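Local coordinates for capsid protein VP1 (Human polyomavirus 12, PDB 6Y60) that probably builds the T=7 icosahedral viral capsid from disulfide-linked pentamers and binds sialic acid on the pentamer surface, at residues F42-T47 with H256-G261; E53-P58 with H144-P149; E88-K93 with Q269-A274. All coordinates share one frame; numbering follows the deposited sequence.

Contact 1 (F42-T47 with H256-G261). With SIA (N-acetyl-alpha-neuraminic acid), chain K.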
loop_
_atom_site.group_PDB
_atom_site.type_symbol
_atom_site.label_atom_id
_atom_site.label_comp_id
_atom_site.label_asym_id
_atom_site.label_seq_id
_atom_site.Cartn_x
_atom_site.Cartn_y
_atom_site.Cartn_z
ATOM N N PHE A 42 -24.859 6.935 13.493
ATOM C CA PHE A 42 -25.220 6.288 12.222
ATOM C C PHE A 42 -26.109 7.252 11.458
ATOM O O PHE A 42 -26.582 8.261 12.032
ATOM C CB PHE A 42 -25.954 4.976 12.461
ATOM C CG PHE A 42 -25.186 3.850 13.107
ATOM C CD1 PHE A 42 -25.067 3.760 14.484
ATOM C CD2 PHE A 42 -24.700 2.804 12.351
ATOM C CE1 PHE A 42 -24.427 2.691 15.083
ATOM C CE2 PHE A 42 -24.075 1.721 12.949
ATOM C CZ PHE A 42 -23.938 1.669 14.316
ATOM N N SER A 43 -26.357 6.958 10.191
ATOM C CA SER A 43 -27.385 7.680 9.407
ATOM C C SER A 43 -28.700 6.926 9.604
ATOM O O SER A 43 -28.650 5.780 10.119
ATOM C CB SER A 43 -27.002 7.789 7.952
ATOM O OG SER A 43 -27.249 6.571 7.278
ATOM N N GLU A 44 -29.815 7.503 9.166
ATOM C CA GLU A 44 -31.045 6.705 8.933
ATOM C C GLU A 44 -30.761 5.831 7.705
ATOM O O GLU A 44 -29.725 6.039 7.069
ATOM C CB GLU A 44 -32.293 7.578 8.816
ATOM C CG GLU A 44 -32.703 8.250 10.125
ATOM C CD GLU A 44 -33.162 7.386 11.294
ATOM O OE1 GLU A 44 -33.172 6.137 11.177
ATOM O OE2 GLU A 44 -33.499 7.985 12.354
ATOM N N GLN A 45 -31.608 4.835 7.465
ATOM C CA GLN A 45 -31.532 3.928 6.303
ATOM C C GLN A 45 -31.488 4.763 5.030
ATOM O O GLN A 45 -32.386 5.632 4.806
ATOM C CB GLN A 45 -32.672 2.907 6.331
ATOM C CG GLN A 45 -32.444 1.819 7.365
ATOM C CD GLN A 45 -33.524 0.764 7.334
ATOM O OE1 GLN A 45 -34.512 0.880 6.611
ATOM N NE2 GLN A 45 -33.283 -0.315 8.035
ATOM N N VAL A 46 -30.464 4.512 4.217
ATOM C CA VAL A 46 -30.217 5.323 3.001
ATOM C C VAL A 46 -31.230 4.918 1.949
ATOM O O VAL A 46 -31.253 3.713 1.580
ATOM C CB VAL A 46 -28.764 5.157 2.525
ATOM C CG1 VAL A 46 -28.523 5.769 1.143
ATOM C CG2 VAL A 46 -27.802 5.717 3.558
ATOM N N THR A 47 -31.976 5.909 1.434
ATOM C CA THR A 47 -32.887 5.727 0.287
ATOM C C THR A 47 -32.192 6.245 -0.974
ATOM O O THR A 47 -31.288 7.115 -0.879
ATOM C CB THR A 47 -34.257 6.375 0.547
ATOM O OG1 THR A 47 -34.137 7.796 0.431
ATOM C CG2 THR A 47 -34.833 5.989 1.898
ATOM N N HIS A 256 -31.087 -2.719 3.726
ATOM C CA HIS A 256 -31.004 -1.245 3.898
ATOM C C HIS A 256 -29.700 -0.924 4.627
ATOM O O HIS A 256 -29.346 -1.665 5.580
ATOM C CB HIS A 256 -32.185 -0.735 4.712
ATOM C CG HIS A 256 -33.514 -0.923 4.076
ATOM N ND1 HIS A 256 -34.040 0.014 3.231
ATOM C CD2 HIS A 256 -34.443 -1.898 4.216
ATOM C CE1 HIS A 256 -35.248 -0.377 2.852
ATOM N NE2 HIS A 256 -35.521 -1.548 3.448
ATOM N N GLN A 257 -29.007 0.141 4.217
ATOM C CA GLN A 257 -27.686 0.451 4.815
ATOM C C GLN A 257 -27.719 1.784 5.564
ATOM O O GLN A 257 -28.540 2.640 5.240
ATOM C CB GLN A 257 -26.587 0.414 3.749
ATOM C CG GLN A 257 -26.377 -0.982 3.194
ATOM C CD GLN A 257 -25.283 -1.047 2.160
ATOM O OE1 GLN A 257 -25.511 -0.730 0.988
ATOM N NE2 GLN A 257 -24.121 -1.515 2.586
ATOM N N ARG A 258 -26.794 1.925 6.500
ATOM C CA ARG A 258 -26.599 3.172 7.284
ATOM C C ARG A 258 -25.127 3.590 7.267
ATOM O O ARG A 258 -24.260 2.743 7.565
ATOM C CB ARG A 258 -27.015 2.941 8.735
ATOM C CG ARG A 258 -28.488 2.670 8.940
ATOM C CD ARG A 258 -28.690 2.197 10.372
ATOM N NE ARG A 258 -30.096 1.923 10.618
ATOM C CZ ARG A 258 -31.032 2.786 11.010
ATOM N NH1 ARG A 258 -32.271 2.342 11.175
ATOM N NH2 ARG A 258 -30.762 4.059 11.244
ATOM N N PHE A 259 -24.855 4.874 7.035
ATOM C CA PHE A 259 -23.501 5.417 7.289
ATOM C C PHE A 259 -23.166 5.169 8.758
ATOM O O PHE A 259 -24.058 5.270 9.614
ATOM C CB PHE A 259 -23.394 6.902 6.975
ATOM C CG PHE A 259 -23.436 7.260 5.517
ATOM C CD1 PHE A 259 -24.646 7.520 4.887
ATOM C CD2 PHE A 259 -22.267 7.439 4.803
ATOM C CE1 PHE A 259 -24.686 7.916 3.563
ATOM C CE2 PHE A 259 -22.312 7.776 3.457
ATOM C CZ PHE A 259 -23.515 8.021 2.845
ATOM N N ARG A 260 -21.894 4.894 9.017
ATOM C CA ARG A 260 -21.291 4.719 10.356
ATOM C C ARG A 260 -20.059 5.613 10.404
ATOM O O ARG A 260 -19.247 5.547 9.485
ATOM C CB ARG A 260 -20.976 3.252 10.651
ATOM C CG ARG A 260 -20.254 3.015 11.975
ATOM C CD ARG A 260 -20.974 3.605 13.187
ATOM N NE ARG A 260 -20.405 3.110 14.432
ATOM C CZ ARG A 260 -20.553 3.703 15.622
ATOM N NH1 ARG A 260 -20.008 3.165 16.698
ATOM N NH2 ARG A 260 -21.236 4.827 15.738
ATOM N N GLY A 261 -19.995 6.473 11.418
ATOM C CA GLY A 261 -18.870 7.380 11.668
ATOM C C GLY A 261 -18.368 7.184 13.069
ATOM O O GLY A 261 -19.019 6.447 13.866
HETATM C C1 SIA K . -38.850 7.851 0.801
HETATM C C2 SIA K . -39.250 8.306 -0.581
HETATM C C3 SIA K . -38.869 9.793 -0.699
HETATM C C4 SIA K . -37.359 10.066 -0.797
HETATM C C5 SIA K . -36.679 9.151 -1.831
HETATM C C6 SIA K . -37.084 7.726 -1.489
HETATM C C7 SIA K . -36.445 6.652 -2.359
HETATM C C8 SIA K . -37.027 5.258 -2.100
HETATM C C9 SIA K . -36.110 4.126 -2.628
HETATM C C10 SIA K . -34.500 9.985 -2.560
HETATM C C11 SIA K . -33.054 10.045 -2.145
HETATM N N5 SIA K . -35.246 9.306 -1.740
HETATM O O1A SIA K . -38.759 8.704 1.727
HETATM O O1B SIA K . -38.591 6.653 0.990
HETATM O O4 SIA K . -37.128 11.447 -1.171
HETATM O O6 SIA K . -38.504 7.640 -1.626
HETATM O O7 SIA K . -36.604 7.000 -3.724
HETATM O O8 SIA K . -37.194 5.077 -0.698
HETATM O O9 SIA K . -34.912 3.957 -1.830
HETATM O O10 SIA K . -34.934 10.564 -3.541
HETATM O O HOH W 1 -31.385 -0.630 9.823
HETATM O O HOH W 2 -29.757 1.583 1.922
HETATM O O HOH W 3 -33.469 2.362 2.567
#
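A chi1 of 78° tucks S43 OG in over its own backbone, against F259, while R258 extends from CG to NE and carries its guanidinium over to S43 and E44. The serine hydroxyl accepts the backbone N-H of F259 (S43 OG to F259 N, 2.9 Å), and S43 N returns a bond to F259 O, so one residue takes up both backbone polar groups of the phenylalanine. R258 NH2 divides itself between two acceptors, meeting S43 O in the carbonyl plane on a lone pair at 2.9 Å and forming a salt bridge to E44 OE1 at 3.2 Å from above the carboxylate plane. A water joins R258 NE to Q45 NE2. The Q45 amide in turn lies nearly parallel to the H256 ring, planes 6° apart, with OE1 over one ring face, 3.3 Å from H256 CG. V46 N completes the seam by bonding Q257 O at 2.9 Å. At the far end R260 CD lies over the F42 ring face, a CH-pi contact, and the R260 guanidinium stacks flat but off-centre on the ring (7° between planes); R260 NH2 also bonds Q166 O of a third subunit. Beyond V46, T47 OG1 accepts the N-H of sialic acid N5 at 2.9 Å. The contact ties what is probably the BC loop to the last strand of the VP1 jelly roll, beside the sialic acid site.

Contact 2 (E53-P58 with H144-P149). With SIA (N-acetyl-alpha-neuraminic acid), chain K.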
loop_
_atom_site.group_PDB
_atom_site.type_symbol
_atom_site.label_atom_id
_atom_site.label_comp_id
_atom_site.label_asym_id
_atom_site.label_seq_id
_atom_site.Cartn_x
_atom_site.Cartn_y
_atom_site.Cartn_z
ATOM N N GLU A 53 -34.306 13.692 -11.405
ATOM C CA GLU A 53 -35.118 14.929 -11.250
ATOM C C GLU A 53 -35.972 14.875 -9.983
ATOM O O GLU A 53 -36.576 15.906 -9.691
ATOM C CB GLU A 53 -36.013 15.116 -12.470
ATOM C CG GLU A 53 -35.230 15.226 -13.765
ATOM C CD GLU A 53 -34.757 13.914 -14.376
ATOM O OE1 GLU A 53 -35.259 12.832 -13.958
ATOM O OE2 GLU A 53 -33.887 13.979 -15.277
ATOM N N THR A 54 -36.040 13.737 -9.275
ATOM C CA THR A 54 -36.782 13.592 -7.997
ATOM C C THR A 54 -35.863 13.090 -6.888
ATOM O O THR A 54 -36.344 12.482 -5.918
ATOM C CB THR A 54 -37.989 12.652 -8.130
ATOM O OG1 THR A 54 -37.504 11.429 -8.678
ATOM C CG2 THR A 54 -39.092 13.250 -8.976
ATOM N N ASP A 55 -34.592 13.448 -6.965
ATOM C CA ASP A 55 -33.541 13.037 -5.997
ATOM C C ASP A 55 -33.642 13.934 -4.748
ATOM O O ASP A 55 -33.182 15.068 -4.778
ATOM C CB ASP A 55 -32.212 13.116 -6.740
ATOM C CG ASP A 55 -31.016 12.577 -5.991
ATOM O OD1 ASP A 55 -31.176 12.189 -4.835
ATOM O OD2 ASP A 55 -29.945 12.575 -6.599
ATOM N N ARG A 56 -34.252 13.439 -3.688
ATOM C CA ARG A 56 -34.612 14.230 -2.493
ATOM C C ARG A 56 -34.125 13.447 -1.289
ATOM O O ARG A 56 -34.895 12.677 -0.725
ATOM C CB ARG A 56 -36.131 14.444 -2.383
ATOM C CG ARG A 56 -36.693 15.550 -3.267
ATOM C CD ARG A 56 -38.220 15.680 -3.230
ATOM N NE ARG A 56 -38.710 16.221 -4.502
ATOM C CZ ARG A 56 -39.377 15.541 -5.434
ATOM N NH1 ARG A 56 -39.689 14.271 -5.250
ATOM N NH2 ARG A 56 -39.720 16.137 -6.568
ATOM N N PRO A 57 -32.843 13.589 -0.878
ATOM C CA PRO A 57 -32.362 12.922 0.321
ATOM C C PRO A 57 -32.839 13.585 1.613
ATOM O O PRO A 57 -32.550 14.749 1.864
ATOM C CB PRO A 57 -30.841 13.053 0.184
ATOM C CG PRO A 57 -30.662 14.364 -0.534
ATOM C CD PRO A 57 -31.790 14.375 -1.540
ATOM N N PRO A 58 -33.543 12.847 2.485
ATOM C CA PRO A 58 -33.861 13.343 3.825
ATOM C C PRO A 58 -32.575 13.672 4.597
ATOM O O PRO A 58 -31.605 12.952 4.415
ATOM C CB PRO A 58 -34.625 12.181 4.461
ATOM C CG PRO A 58 -35.241 11.443 3.268
ATOM C CD PRO A 58 -34.191 11.559 2.179
ATOM N N HIS A 144 -26.248 18.190 -9.934
ATOM C CA HIS A 144 -26.794 19.555 -9.761
ATOM C C HIS A 144 -28.305 19.494 -9.533
ATOM O O HIS A 144 -28.856 20.518 -9.060
ATOM C CB HIS A 144 -26.397 20.442 -10.940
ATOM C CG HIS A 144 -27.221 20.263 -12.169
ATOM N ND1 HIS A 144 -28.358 21.007 -12.390
ATOM C CD2 HIS A 144 -27.042 19.492 -13.262
ATOM C CE1 HIS A 144 -28.870 20.675 -13.558
ATOM N NE2 HIS A 144 -28.084 19.733 -14.112
ATOM N N LEU A 145 -28.958 18.361 -9.818
ATOM C CA LEU A 145 -30.440 18.289 -9.774
ATOM C C LEU A 145 -30.923 17.869 -8.404
ATOM O O LEU A 145 -32.143 17.885 -8.233
ATOM C CB LEU A 145 -30.993 17.369 -10.862
ATOM C CG LEU A 145 -30.863 17.957 -12.263
ATOM C CD1 LEU A 145 -31.303 16.942 -13.304
ATOM C CD2 LEU A 145 -31.665 19.261 -12.390
ATOM N N VAL A 146 -30.028 17.571 -7.458
ATOM C CA VAL A 146 -30.478 17.145 -6.104
ATOM C C VAL A 146 -31.315 18.286 -5.497
ATOM O O VAL A 146 -30.875 19.454 -5.555
ATOM C CB VAL A 146 -29.320 16.727 -5.181
ATOM C CG1 VAL A 146 -29.794 16.493 -3.750
ATOM C CG2 VAL A 146 -28.619 15.493 -5.729
ATOM N N GLN A 147 -32.453 17.933 -4.900
ATOM C CA GLN A 147 -33.285 18.837 -4.070
ATOM C C GLN A 147 -33.025 18.511 -2.602
ATOM O O GLN A 147 -33.539 17.476 -2.137
ATOM C CB GLN A 147 -34.768 18.649 -4.398
ATOM C CG GLN A 147 -35.138 19.010 -5.833
ATOM C CD GLN A 147 -36.412 18.314 -6.256
ATOM O OE1 GLN A 147 -37.366 18.196 -5.480
ATOM N NE2 GLN A 147 -36.413 17.775 -7.469
ATOM N N TYR A 148 -32.226 19.346 -1.936
ATOM C CA TYR A 148 -31.818 19.198 -0.519
ATOM C C TYR A 148 -32.948 19.710 0.367
ATOM O O TYR A 148 -33.646 20.649 0.015
ATOM C CB TYR A 148 -30.480 19.896 -0.257
ATOM C CG TYR A 148 -29.329 19.181 -0.923
ATOM C CD1 TYR A 148 -28.817 18.018 -0.369
ATOM C CD2 TYR A 148 -28.796 19.616 -2.128
ATOM C CE1 TYR A 148 -27.793 17.315 -0.982
ATOM C CE2 TYR A 148 -27.777 18.919 -2.756
ATOM C CZ TYR A 148 -27.267 17.767 -2.175
ATOM O OH TYR A 148 -26.272 17.048 -2.776
ATOM N N PRO A 149 -33.163 19.090 1.534
ATOM C CA PRO A 149 -34.226 19.509 2.448
ATOM C C PRO A 149 -33.907 20.774 3.251
ATOM O O PRO A 149 -32.735 21.077 3.470
ATOM C CB PRO A 149 -34.324 18.331 3.418
ATOM C CG PRO A 149 -32.933 17.749 3.442
ATOM C CD PRO A 149 -32.382 17.952 2.046
HETATM C C1 SIA K . -38.850 7.851 0.801
HETATM C C2 SIA K . -39.250 8.306 -0.581
HETATM C C3 SIA K . -38.869 9.793 -0.699
HETATM C C4 SIA K . -37.359 10.066 -0.797
HETATM C C5 SIA K . -36.679 9.151 -1.831
HETATM C C6 SIA K . -37.084 7.726 -1.489
HETATM C C7 SIA K . -36.445 6.652 -2.359
HETATM C C8 SIA K . -37.027 5.258 -2.100
HETATM C C9 SIA K . -36.110 4.126 -2.628
HETATM C C10 SIA K . -34.500 9.985 -2.560
HETATM C C11 SIA K . -33.054 10.045 -2.145
HETATM N N5 SIA K . -35.246 9.306 -1.740
HETATM O O1A SIA K . -38.759 8.704 1.727
HETATM O O1B SIA K . -38.591 6.653 0.990
HETATM O O4 SIA K . -37.128 11.447 -1.171
HETATM O O6 SIA K . -38.504 7.640 -1.626
HETATM O O7 SIA K . -36.604 7.000 -3.724
HETATM O O8 SIA K . -37.194 5.077 -0.698
HETATM O O9 SIA K . -34.912 3.957 -1.830
HETATM O O10 SIA K . -34.934 10.564 -3.541
HETATM O O HOH W 4 -33.799 16.035 -8.131
HETATM O O HOH W 5 -34.504 16.459 0.158
#
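R56 and Q147 meet where two irregular surface loops of the VP1 jelly roll run alongside each other in nearly the same direction, 25° apart, next to bound sialic acid. A single backbone bond, Q147 N to D55 O at 3.0 Å, links the segments, and the packing differs sharply on its two sides. On the buried side, V146 spreads its methyls between two partners: CG1 rests 3.7 Å from P57 CD, while CG2 touches D55 OD2 at 3.3 Å. P57 CG also leans against the ring of Y148. With CG anti to the backbone N (chi1 -173°), the D55 carboxylate turns to V146 and to a second subunit, where OD1 bonds H106 ND1 of that neighbouring chain. This face therefore belongs to the wall between neighbouring VP1 copies, with P57 also packed on H106 of that subunit. The outer side is held by longer, polar side chains. R56 and Q147 lie side by side and point the same way, with guanidinium and amide planes 66° apart. R56 NE gives a short bond of 2.6 Å to Q147 OE1 from above the amide carbonyl plane, and NH2 adds only a weak one to the same oxygen. Between the backbones, waters fill in on either side of that single backbone bond along the chain: one spans D55 N and L145 O, another donates to both P57 O and Q147 O. The backbone N and O of R56 both bind the sugar: R56 N donates to O10 of the N-acetyl group at 3.0 Å, and R56 O accepts from the O4 hydroxyl of the sialic acid at 2.6 Å.

Contact 3 (E88-K93 with Q269-A274)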
loop_
_atom_site.group_PDB
_atom_site.type_symbol
_atom_site.label_atom_id
_atom_site.label_comp_id
_atom_site.label_asym_id
_atom_site.label_seq_id
_atom_site.Cartn_x
_atom_site.Cartn_y
_atom_site.Cartn_z
ATOM N N GLU A 88 -1.634 30.985 18.856
ATOM C CA GLU A 88 -1.095 30.406 17.608
ATOM C C GLU A 88 -1.075 28.899 17.816
ATOM O O GLU A 88 -0.447 28.461 18.791
ATOM C CB GLU A 88 0.331 30.874 17.379
ATOM C CG GLU A 88 0.897 30.432 16.058
ATOM C CD GLU A 88 2.363 30.755 15.912
ATOM O OE1 GLU A 88 2.918 31.350 16.845
ATOM O OE2 GLU A 88 2.944 30.389 14.877
ATOM N N ALA A 89 -1.789 28.143 16.989
ATOM C CA ALA A 89 -1.781 26.664 17.079
ATOM C C ALA A 89 -0.484 26.168 16.446
ATOM O O ALA A 89 -0.309 26.420 15.258
ATOM C CB ALA A 89 -2.992 26.110 16.373
ATOM N N VAL A 90 0.420 25.540 17.200
ATOM C CA VAL A 90 1.746 25.137 16.644
ATOM C C VAL A 90 1.697 23.661 16.229
ATOM O O VAL A 90 2.447 23.269 15.320
ATOM C CB VAL A 90 2.907 25.441 17.610
ATOM C CG1 VAL A 90 2.831 26.870 18.113
ATOM C CG2 VAL A 90 2.964 24.492 18.774
ATOM N N SER A 91 0.859 22.859 16.871
ATOM C CA SER A 91 0.836 21.409 16.618
ATOM C C SER A 91 -0.465 20.808 17.139
ATOM O O SER A 91 -1.214 21.481 17.872
ATOM C CB SER A 91 2.056 20.754 17.213
ATOM O OG SER A 91 2.020 20.814 18.619
ATOM N N VAL A 92 -0.740 19.578 16.710
ATOM C CA VAL A 92 -1.962 18.849 17.124
ATOM C C VAL A 92 -1.640 17.359 17.179
ATOM O O VAL A 92 -0.965 16.861 16.261
ATOM C CB VAL A 92 -3.132 19.142 16.171
ATOM C CG1 VAL A 92 -2.836 18.747 14.725
ATOM C CG2 VAL A 92 -4.397 18.478 16.675
ATOM N N LYS A 93 -2.123 16.699 18.222
ATOM C CA LYS A 93 -2.300 15.233 18.254
ATOM C C LYS A 93 -3.763 14.942 17.998
ATOM O O LYS A 93 -4.605 15.443 18.774
ATOM C CB LYS A 93 -1.926 14.652 19.611
ATOM C CG LYS A 93 -0.499 14.883 20.052
ATOM C CD LYS A 93 -0.173 14.004 21.231
ATOM C CE LYS A 93 1.057 13.179 20.982
ATOM N NZ LYS A 93 1.946 13.228 22.157
ATOM N N GLN A 269 -1.534 22.210 20.764
ATOM C CA GLN A 269 -0.511 22.958 21.530
ATOM C C GLN A 269 -0.573 24.395 21.005
ATOM O O GLN A 269 -0.509 24.590 19.768
ATOM C CB GLN A 269 0.858 22.289 21.376
ATOM C CG GLN A 269 0.952 20.830 21.848
ATOM C CD GLN A 269 0.182 19.756 21.083
ATOM O OE1 GLN A 269 0.491 19.381 19.931
ATOM N NE2 GLN A 269 -0.790 19.158 21.771
ATOM N N LEU A 270 -0.768 25.377 21.883
ATOM C CA LEU A 270 -0.807 26.806 21.469
ATOM C C LEU A 270 0.300 27.590 22.187
ATOM O O LEU A 270 0.752 27.177 23.265
ATOM C CB LEU A 270 -2.175 27.383 21.806
ATOM C CG LEU A 270 -3.369 26.636 21.222
ATOM C CD1 LEU A 270 -4.367 26.320 22.308
ATOM C CD2 LEU A 270 -4.041 27.427 20.111
ATOM N N ARG A 271 0.697 28.716 21.609
ATOM C CA ARG A 271 1.645 29.679 22.227
ATOM C C ARG A 271 1.081 31.068 21.938
ATOM O O ARG A 271 0.234 31.178 21.018
ATOM C CB ARG A 271 3.067 29.466 21.700
ATOM C CG ARG A 271 3.227 29.840 20.235
ATOM C CD ARG A 271 4.646 29.617 19.763
ATOM N NE ARG A 271 4.743 29.787 18.328
ATOM C CZ ARG A 271 5.735 29.321 17.577
ATOM N NH1 ARG A 271 6.750 28.689 18.133
ATOM N NH2 ARG A 271 5.712 29.485 16.264
ATOM N N LYS A 272 1.512 32.082 22.690
ATOM C CA LYS A 272 1.131 33.493 22.418
ATOM C C LYS A 272 2.023 34.031 21.300
ATOM O O LYS A 272 3.219 33.784 21.288
ATOM C CB LYS A 272 1.217 34.321 23.705
ATOM C CG LYS A 272 0.233 33.902 24.789
ATOM C CD LYS A 272 0.724 34.074 26.220
ATOM C CE LYS A 272 0.263 32.957 27.140
ATOM N N ARG A 273 1.454 34.730 20.354
ATOM C CA ARG A 273 2.226 35.330 19.252
ATOM C C ARG A 273 1.785 36.780 19.185
ATOM O O ARG A 273 0.566 37.011 19.135
ATOM C CB ARG A 273 1.988 34.544 17.965
ATOM C CG ARG A 273 2.311 35.294 16.685
ATOM C CD ARG A 273 3.754 35.153 16.275
ATOM N NE ARG A 273 3.966 33.843 15.688
ATOM C CZ ARG A 273 4.913 33.557 14.813
ATOM N NH1 ARG A 273 5.016 32.329 14.332
ATOM N NH2 ARG A 273 5.754 34.497 14.412
ATOM N N ALA A 274 2.748 37.702 19.219
ATOM C CA ALA A 274 2.510 39.146 19.040
ATOM C C ALA A 274 2.167 39.414 17.577
ATOM O O ALA A 274 2.860 38.860 16.706
ATOM C CB ALA A 274 3.723 39.918 19.488
#
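E88 extends its carboxylate between R271 and R273, and both arginines grip it side-on, each with NE on OE1 and a terminal nitrogen on OE2. The pairs are close: R271 NE to E88 OE1 is 2.8 Å, and R273 NH1 to E88 OE2 is 2.9 Å. The two guanidinium groups come from opposite faces of the carboxylate, which is thus held against rotation by four arginine bonds, with a fifth from the backbone N-H of G230 to OE2. Two positive charges around a single carboxylate would probably favour its ionised form. Reach comes from the torsions: E88 is extended, with CG anti to the backbone N (chi1 -174°), whereas R273 bends at chi2 and chi3 to fold its end back. V90 CG1 lies over one face of the R271 guanidinium, 3.5 Å from R271 NE, an apolar methyl packed on a flat charged group. Farther out, S91 OG donates to Q269 OE1, a very short bond whose 2.5 Å length is doubtful. The Q269 amide is oriented from its other end by Q21 OE1, which NE2 reaches.

Behind these side chains stands the backbone. E88 and R271 form an antiparallel hydrogen-bonded pair (E88 N to R271 O, 2.9 Å), A89 and L270 a non-hydrogen-bonded one, and their side chains meet through A89 CB and L270 CD2. V90 N bonds Q269 O and Q269 N bonds S91 O at 3.0 Å, so the register slips by one residue. The arrangement is a beta bulge flanked by a salt-bridge network, joining strands 83-96 and 257-276 in the antiparallel sheet of the VP1 jelly roll.

Overall arrangement
Contacts 1 and 2 are neighbours around one sialic acid: their centres lie about 17 Å apart, and T47 OG1 packs 4.2 Å from P58 CD where the two meet. The loop that carries both F42-T47 and E53-P58 binds the sugar through T47 OG1 and the R56 backbone, and R111 NH1 of the second subunit adds another bond, making the site one shared between VP1 copies. Contact 3 stands apart, on the opposite side of the chain's centre, about 37 Å from contact 1 and 42 Å from contact 2 between centres. Strand 257-276 nonetheless connects it with contact 1, since H256-G261 and Q269-A274 reach opposite ends of it.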